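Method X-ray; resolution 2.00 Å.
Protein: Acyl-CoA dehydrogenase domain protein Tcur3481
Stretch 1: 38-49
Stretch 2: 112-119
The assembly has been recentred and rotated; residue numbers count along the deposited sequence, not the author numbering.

Stretch 1 (38-49) RIDETLWRELAG
Stretch 2, residues 112-119: VVDGSRRL

Stretch 1 starts as loop and becomes helical from Glu41 to Gly49. Asp40 (chi1 t) caps this helix: its OD1 accepts from Leu43 N at 3.0 Å, and weakly from Thr42 N, also at 3.0 Å. Regular i to i+4 bonds follow, such as Ala48 N to Trp44 O at 3.0 Å. This spacing sets Glu41, Trp44 and Ala48 along the side of the helix that meets stretch 2.

Stretch 2 enters as the end of a helix. Val112 and Val113 have helical phi/psi and chi1 t. Val112 makes no direct contact, but its carbonyl serves a water. That water donates to Val112 O at 2.9 Å and to Arg117 O at 2.7 Å, and accepts from Trp44 NE1 at 3.1 Å. The CA-to-CB bond of Val113 points away. A second water donates to Val113 O and to Ala48 O, both at 2.8 Å, and so links the two backbones.

The CA-to-CB bond of Asp114 (phi/psi -87/0, chi1 p) also points away. Its OD1 accepts from Ser116 N at 3.1 Å and from Ser116 OG at 2.7 Å, which ties the turn together. Asp114 O lies 3.6 Å from Ala48 CB.

Gly115 follows with phi/psi 93/-5. The nearest CA pair is here, with Gly115 CA 5.1 Å from Ala48 CA. Ala48 CB packs on Gly115 CA at 3.7 Å. A CB on Gly115 would lie 2.7 Å from Ala48 CB, a clash, and would also jam against the preceding carbonyl. Gly115 O sits at the edge of the Trp44 ring, 3.4 Å from Trp44 NE1.

The CA-to-CB bonds of Ser116 (-82/-13, chi1 p) and Arg117 (-132/117, chi1 t) both point away from stretch 1.

Arg118 (-112/163) turns back toward it and has the largest covered area in the contact. Its chi1 to chi4 are m, t, m and -102°. Trp44 has chi1 t and chi2 -100°. Arg118 CD lies over the Trp44 face, 3.7 Å from the six-membered ring centroid, in a CH-pi contact. Arg118 CZ is 5.1 Å from the five-membered ring centroid, so any cation-pi attraction is weak at most.

The guanidinium then reaches Glu41, whose chi1 and chi2 are both m. Arg118 NH1 donates to Glu41 OE1 at 2.5 Å, and Arg118 NH2 to Glu41 OE2 at 2.8 Å, giving a two-pronged salt bridge. Ile39 (chi1 m, chi2 t) covers one guanidinium face with CG2, and its CD1 is 3.6 Å from Arg118 NH2. Leu119 is out of reach.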

# COMPACT_ATOMS: atom_id res chain seq x y z
N ARG B 38 -10.47 19.91 28.66
CA ARG B 38 -10.52 19.69 27.22
C ARG B 38 -11.94 19.40 26.73
O ARG B 38 -12.13 18.81 25.66
CB ARG B 38 -9.55 18.57 26.80
CG ARG B 38 -8.17 18.75 27.46
CD ARG B 38 -7.60 20.05 26.90
NE ARG B 38 -6.32 20.45 27.51
CZ ARG B 38 -5.13 20.01 27.10
NH1 ARG B 38 -5.03 19.11 26.12
NH2 ARG B 38 -4.02 20.47 27.67
N ILE B 39 -12.97 19.83 27.46
CA ILE B 39 -14.36 19.56 27.10
C ILE B 39 -15.11 20.88 27.01
O ILE B 39 -15.09 21.69 27.95
CB ILE B 39 -15.05 18.66 28.14
CG1 ILE B 39 -14.42 17.24 28.17
CG2 ILE B 39 -16.56 18.63 27.83
CD1 ILE B 39 -14.98 16.28 29.25
N ASP B 40 -15.86 21.05 25.93
CA ASP B 40 -16.61 22.29 25.75
C ASP B 40 -17.97 22.09 26.40
O ASP B 40 -18.86 21.44 25.83
CB ASP B 40 -16.74 22.62 24.27
CG ASP B 40 -17.41 23.97 24.01
OD1 ASP B 40 -18.09 24.52 24.89
OD2 ASP B 40 -17.22 24.48 22.87
N GLU B 41 -18.14 22.69 27.58
CA GLU B 41 -19.38 22.52 28.34
C GLU B 41 -20.52 23.30 27.72
O GLU B 41 -21.70 22.96 27.93
CB GLU B 41 -19.17 22.97 29.78
CG GLU B 41 -18.13 22.21 30.53
CD GLU B 41 -18.53 20.77 30.82
OE1 GLU B 41 -19.73 20.43 30.71
OE2 GLU B 41 -17.63 19.98 31.15
N THR B 42 -20.19 24.37 26.99
CA THR B 42 -21.22 25.14 26.30
C THR B 42 -21.81 24.32 25.17
O THR B 42 -23.03 24.20 25.02
CB THR B 42 -20.63 26.46 25.79
OG1 THR B 42 -20.10 27.17 26.92
CG2 THR B 42 -21.76 27.31 25.14
N LEU B 43 -20.93 23.72 24.37
CA LEU B 43 -21.37 22.82 23.30
C LEU B 43 -22.20 21.66 23.86
O LEU B 43 -23.22 21.28 23.27
CB LEU B 43 -20.15 22.29 22.57
CG LEU B 43 -20.44 21.33 21.41
CD1 LEU B 43 -21.45 21.96 20.43
CD2 LEU B 43 -19.12 20.92 20.69
N TRP B 44 -21.78 21.09 24.99
CA TRP B 44 -22.53 20.01 25.62
C TRP B 44 -23.95 20.46 25.96
O TRP B 44 -24.93 19.74 25.73
CB TRP B 44 -21.82 19.53 26.88
CG TRP B 44 -22.39 18.24 27.35
CD1 TRP B 44 -23.29 18.04 28.36
CD2 TRP B 44 -22.12 16.96 26.77
NE1 TRP B 44 -23.58 16.70 28.46
CE2 TRP B 44 -22.89 16.02 27.49
CE3 TRP B 44 -21.30 16.52 25.72
CZ2 TRP B 44 -22.86 14.63 27.20
CZ3 TRP B 44 -21.27 15.11 25.43
CH2 TRP B 44 -22.05 14.21 26.17
N ARG B 45 -24.07 21.64 26.56
CA ARG B 45 -25.40 22.12 26.96
C ARG B 45 -26.26 22.44 25.74
O ARG B 45 -27.48 22.21 25.74
CB ARG B 45 -25.27 23.34 27.86
CG ARG B 45 -24.82 23.06 29.29
CD ARG B 45 -24.89 24.36 30.14
NE ARG B 45 -24.14 25.48 29.56
CZ ARG B 45 -24.68 26.49 28.88
NH1 ARG B 45 -26.00 26.53 28.67
NH2 ARG B 45 -23.92 27.46 28.39
N GLU B 46 -25.64 22.99 24.70
CA GLU B 46 -26.37 23.27 23.46
C GLU B 46 -26.90 21.98 22.83
O GLU B 46 -28.06 21.91 22.40
CB GLU B 46 -25.45 24.02 22.49
CG GLU B 46 -24.91 25.38 23.00
CD GLU B 46 -25.89 26.48 22.72
OE1 GLU B 46 -26.49 26.41 21.63
OE2 GLU B 46 -26.09 27.37 23.59
N LEU B 47 -26.05 20.95 22.76
CA LEU B 47 -26.47 19.64 22.26
C LEU B 47 -27.63 19.07 23.08
O LEU B 47 -28.57 18.50 22.51
CB LEU B 47 -25.30 18.66 22.30
CG LEU B 47 -24.22 19.07 21.28
CD1 LEU B 47 -22.95 18.24 21.51
CD2 LEU B 47 -24.69 18.97 19.81
N ALA B 48 -27.53 19.12 24.41
CA ALA B 48 -28.64 18.66 25.24
C ALA B 48 -29.92 19.42 24.92
O ALA B 48 -31.01 18.83 24.82
CB ALA B 48 -28.30 18.79 26.73
N GLY B 49 -29.81 20.74 24.78
CA GLY B 49 -31.00 21.56 24.61
C GLY B 49 -31.68 21.33 23.29
O GLY B 49 -32.90 21.49 23.18
N VAL B 112 -28.65 11.92 31.49
CA VAL B 112 -27.84 12.01 30.27
C VAL B 112 -28.58 12.78 29.19
O VAL B 112 -28.00 13.62 28.48
CB VAL B 112 -27.44 10.61 29.78
CG1 VAL B 112 -26.71 10.72 28.41
CG2 VAL B 112 -26.58 9.86 30.82
N VAL B 113 -29.87 12.49 29.02
CA VAL B 113 -30.67 13.16 27.99
C VAL B 113 -30.64 14.67 28.20
O VAL B 113 -30.46 15.45 27.24
CB VAL B 113 -32.11 12.60 27.99
CG1 VAL B 113 -33.07 13.51 27.22
CG2 VAL B 113 -32.10 11.16 27.45
N ASP B 114 -30.82 15.12 29.44
CA ASP B 114 -30.96 16.56 29.68
C ASP B 114 -29.62 17.27 29.87
O ASP B 114 -29.62 18.49 30.07
CB ASP B 114 -31.93 16.83 30.86
CG ASP B 114 -31.35 16.50 32.26
OD1 ASP B 114 -30.17 16.17 32.37
OD2 ASP B 114 -32.11 16.60 33.27
N GLY B 115 -28.50 16.55 29.81
CA GLY B 115 -27.16 17.14 29.83
C GLY B 115 -26.47 17.26 31.18
O GLY B 115 -25.30 17.64 31.22
N SER B 116 -27.14 16.92 32.29
CA SER B 116 -26.54 17.08 33.61
C SER B 116 -25.62 15.94 34.01
O SER B 116 -24.89 16.08 35.00
CB SER B 116 -27.64 17.23 34.66
OG SER B 116 -28.54 16.16 34.54
N ARG B 117 -25.63 14.82 33.29
CA ARG B 117 -24.93 13.59 33.69
C ARG B 117 -24.14 13.06 32.51
O ARG B 117 -24.73 12.68 31.50
CB ARG B 117 -25.91 12.51 34.15
CG ARG B 117 -25.23 11.21 34.59
CD ARG B 117 -26.22 10.07 34.90
NE ARG B 117 -27.41 10.54 35.62
CZ ARG B 117 -27.51 10.64 36.94
NH1 ARG B 117 -28.65 11.06 37.47
NH2 ARG B 117 -26.49 10.34 37.73
N ARG B 118 -22.82 13.01 32.65
CA ARG B 118 -21.96 12.43 31.63
C ARG B 118 -21.35 11.14 32.17
O ARG B 118 -21.30 10.90 33.38
CB ARG B 118 -20.85 13.38 31.18
CG ARG B 118 -21.38 14.68 30.53
CD ARG B 118 -20.32 15.37 29.68
NE ARG B 118 -19.08 15.70 30.40
CZ ARG B 118 -18.79 16.93 30.83
NH1 ARG B 118 -19.64 17.93 30.60
NH2 ARG B 118 -17.65 17.17 31.48
N LEU B 119 -20.85 10.34 31.24
CA LEU B 119 -20.29 9.04 31.53
C LEU B 119 -19.02 8.89 30.73
O LEU B 119 -18.74 9.68 29.81
CB LEU B 119 -21.26 7.91 31.16
CG LEU B 119 -22.60 8.08 31.89
CD1 LEU B 119 -23.67 7.33 31.15
CD2 LEU B 119 -22.37 7.49 33.23
O HOH W 1 -25.39 14.44 29.51
O HOH W 2 -30.80 16.09 24.58